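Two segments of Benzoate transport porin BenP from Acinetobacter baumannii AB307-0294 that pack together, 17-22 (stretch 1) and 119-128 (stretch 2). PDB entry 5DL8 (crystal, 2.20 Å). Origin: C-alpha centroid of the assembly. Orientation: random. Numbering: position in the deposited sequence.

Stretch 1, residues 17-22: NPNQQT
Stretch 2 (119-128) LKLGYDKTLL

Stretch 2 is a β-hairpin. Its strands, 119-123 and 126-128, are joined by a type II' turn from Tyr123 to Thr126, and the ladder is closed by Tyr123 N to Thr126 O and Thr126 N to Tyr123 O, both 2.9 Å, then by Leu121 N to Leu128 O at 2.9 Å and Leu128 N to Leu121 O at 2.7 Å. At the turn corners, Asp124 has phi/psi 53/-109, unusual for a residue with a side chain, and Lys125 has -109/30. Stretch 1 has no regular helix or strand. Pro18 (-80/-39), Asn19 (-93/30) and Gln20 (-108/2) curl it over the hairpin, before Gln21 extends at -76/113. Asn19 CA and Leu127 CA, the nearest CA pair, are 5.4 Å apart, and the contact buries 397 Å².

Asn19 is the center of the contact. With chi1 at -177° (t) and chi2 at 43°, it places its amide at the turn, where ND2 of Asn19 donates to Asp124 O at 3.2 Å with an angle of 158°. This is the direct hydrogen bond between the stretches, and it uses a carbonyl that the hairpin ladder leaves free. The other end of the amide, OD1, lies 3.4 Å from Gly122 CA and is hydrogen-bonded elsewhere in the structure. Glycine suits this position because an ideal CB on Gly122 would point toward stretch 1 and come within 2.0 Å of Asn19 OD1, a clash.

Pro18 and Leu127 supply the apolar part. Leu127, buried and pointing toward stretch 1, adopts the common t,p rotamer (-176°, 73°); its CB is 4.2 Å from Pro18 CB, and its CD2 is 3.5 Å from Pro18 O. The proline ring is C-gamma exo, and its CG lies 3.5 Å from Lys125 O.

Lys125 points away at CA-CB, yet its long chain (m,t,t, then chi4 at 146°) has CE 3.6 Å from Asn17 OD1. Asn17 is m, with chi2 at -162°. Gln20 starts sideways, but two m torsions (-55°, -49°) fold its end nearer, leaving NE2 3.8 Å from Lys125 CG and 3.7 Å from Asp124 O. Long, flexible polar chains suit this exposed margin: their methylenes can make contact while their polar groups remain solvable.

One residue beyond Gln20, Gln21, whose CA-to-CB bond points toward stretch 2, is extended (t,t; chi3 -41°) and ends near buried Lys120 (m,t,m,t). Gln21 OE1 and Lys120 NZ, 4.3 Å apart, are too distant to bond directly; a carbonyl acceptor and an ammonium donor suit the water between them, which donates to Gln21 OE1 at 2.9 Å and accepts from Lys120 NZ at 2.6 Å.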

# COMPACT_ATOMS: atom_id res chain seq x y z
N ASN A 17 -15.77 -3.85 -14.47
CA ASN A 17 -14.85 -4.35 -15.56
C ASN A 17 -13.95 -3.19 -16.17
O ASN A 17 -14.21 -2.02 -15.88
CB ASN A 17 -15.64 -5.16 -16.60
CG ASN A 17 -15.88 -6.64 -16.20
OD1 ASN A 17 -16.19 -7.48 -17.07
ND2 ASN A 17 -15.77 -6.96 -14.90
N PRO A 18 -12.87 -3.54 -16.94
CA PRO A 18 -11.75 -2.57 -17.21
C PRO A 18 -11.90 -1.47 -18.31
O PRO A 18 -11.40 -0.31 -18.12
CB PRO A 18 -10.54 -3.49 -17.54
CG PRO A 18 -10.98 -4.92 -17.32
CD PRO A 18 -12.47 -4.93 -17.26
N ASN A 19 -12.52 -1.82 -19.43
CA ASN A 19 -12.88 -0.88 -20.50
C ASN A 19 -14.33 -0.32 -20.34
O ASN A 19 -14.94 -0.01 -21.32
CB ASN A 19 -12.77 -1.62 -21.86
CG ASN A 19 -13.05 -0.73 -23.07
OD1 ASN A 19 -12.59 0.39 -23.14
ND2 ASN A 19 -13.80 -1.23 -24.01
N GLN A 20 -14.89 -0.20 -19.12
CA GLN A 20 -16.36 0.04 -18.89
C GLN A 20 -16.79 1.42 -18.39
O GLN A 20 -17.98 1.61 -18.20
CB GLN A 20 -16.99 -0.97 -17.88
CG GLN A 20 -16.84 -2.45 -18.17
CD GLN A 20 -17.20 -2.87 -19.59
OE1 GLN A 20 -18.05 -2.25 -20.25
NE2 GLN A 20 -16.56 -3.95 -20.08
N GLN A 21 -15.89 2.38 -18.21
CA GLN A 21 -16.29 3.69 -17.67
C GLN A 21 -17.02 4.63 -18.67
O GLN A 21 -16.40 5.15 -19.61
CB GLN A 21 -15.04 4.41 -17.14
CG GLN A 21 -15.29 5.55 -16.15
CD GLN A 21 -13.97 6.23 -15.80
OE1 GLN A 21 -12.97 5.54 -15.62
NE2 GLN A 21 -13.95 7.60 -15.74
N THR A 22 -18.31 4.89 -18.42
CA THR A 22 -19.18 5.71 -19.32
C THR A 22 -19.06 7.24 -19.09
O THR A 22 -19.26 8.02 -20.03
CB THR A 22 -20.70 5.32 -19.25
OG1 THR A 22 -21.12 5.29 -17.89
CG2 THR A 22 -21.00 3.96 -19.91
N LEU A 119 -2.18 7.66 -21.13
CA LEU A 119 -2.96 7.31 -22.35
C LEU A 119 -3.65 5.95 -22.18
O LEU A 119 -3.05 5.04 -21.63
CB LEU A 119 -2.07 7.28 -23.58
CG LEU A 119 -1.88 8.53 -24.44
CD1 LEU A 119 -1.72 9.83 -23.67
CD2 LEU A 119 -0.68 8.31 -25.38
N LYS A 120 -4.90 5.84 -22.59
CA LYS A 120 -5.70 4.63 -22.50
C LYS A 120 -6.22 4.21 -23.87
O LYS A 120 -6.71 5.05 -24.59
CB LYS A 120 -6.94 4.86 -21.65
CG LYS A 120 -6.57 5.01 -20.16
CD LYS A 120 -7.75 5.18 -19.17
CE LYS A 120 -8.63 6.42 -19.40
NZ LYS A 120 -9.75 6.43 -18.36
N LEU A 121 -6.23 2.91 -24.15
CA LEU A 121 -6.75 2.28 -25.38
C LEU A 121 -7.53 1.00 -24.98
O LEU A 121 -6.97 0.12 -24.33
CB LEU A 121 -5.57 1.96 -26.38
CG LEU A 121 -5.89 1.45 -27.81
CD1 LEU A 121 -6.62 2.45 -28.72
CD2 LEU A 121 -4.64 0.85 -28.54
N GLY A 122 -8.81 0.92 -25.33
CA GLY A 122 -9.67 -0.17 -24.85
C GLY A 122 -10.24 -0.97 -26.01
O GLY A 122 -10.40 -0.43 -27.14
N TYR A 123 -10.54 -2.24 -25.76
CA TYR A 123 -11.33 -3.07 -26.68
C TYR A 123 -12.16 -4.14 -25.88
O TYR A 123 -11.56 -4.95 -25.17
CB TYR A 123 -10.43 -3.77 -27.76
CG TYR A 123 -11.23 -4.72 -28.67
CD1 TYR A 123 -12.05 -4.20 -29.71
CD2 TYR A 123 -11.23 -6.14 -28.50
CE1 TYR A 123 -12.81 -5.03 -30.50
CE2 TYR A 123 -12.04 -6.96 -29.30
CZ TYR A 123 -12.80 -6.37 -30.30
OH TYR A 123 -13.59 -7.09 -31.15
N ASP A 124 -13.50 -4.15 -26.02
CA ASP A 124 -14.34 -5.12 -25.34
C ASP A 124 -14.05 -5.12 -23.77
O ASP A 124 -14.45 -4.19 -23.08
CB ASP A 124 -14.14 -6.52 -25.98
CG ASP A 124 -15.23 -7.54 -25.58
OD1 ASP A 124 -16.31 -7.09 -25.10
OD2 ASP A 124 -15.01 -8.76 -25.77
N LYS A 125 -13.40 -6.16 -23.23
CA LYS A 125 -13.07 -6.20 -21.79
C LYS A 125 -11.58 -6.06 -21.50
O LYS A 125 -11.10 -6.52 -20.46
CB LYS A 125 -13.68 -7.46 -21.18
CG LYS A 125 -15.21 -7.34 -21.12
CD LYS A 125 -15.88 -8.60 -20.57
CE LYS A 125 -17.36 -8.31 -20.38
NZ LYS A 125 -18.15 -9.53 -20.64
N THR A 126 -10.89 -5.33 -22.37
CA THR A 126 -9.46 -5.10 -22.29
C THR A 126 -9.11 -3.59 -22.32
O THR A 126 -9.76 -2.76 -22.97
CB THR A 126 -8.78 -5.85 -23.42
OG1 THR A 126 -9.27 -7.20 -23.39
CG2 THR A 126 -7.22 -5.84 -23.31
N LEU A 127 -8.07 -3.24 -21.58
CA LEU A 127 -7.66 -1.91 -21.51
C LEU A 127 -6.18 -1.90 -21.45
O LEU A 127 -5.59 -2.58 -20.59
CB LEU A 127 -8.27 -1.33 -20.29
CG LEU A 127 -7.94 0.17 -20.19
CD1 LEU A 127 -8.74 0.96 -21.22
CD2 LEU A 127 -8.16 0.69 -18.76
N LEU A 128 -5.57 -1.17 -22.37
CA LEU A 128 -4.11 -0.96 -22.43
C LEU A 128 -3.86 0.46 -21.85
O LEU A 128 -4.53 1.43 -22.29
CB LEU A 128 -3.58 -1.04 -23.89
CG LEU A 128 -2.14 -0.55 -24.18
CD1 LEU A 128 -1.13 -1.56 -23.59
CD2 LEU A 128 -1.90 -0.22 -25.67
O HOH W 1 -11.06 4.32 -17.44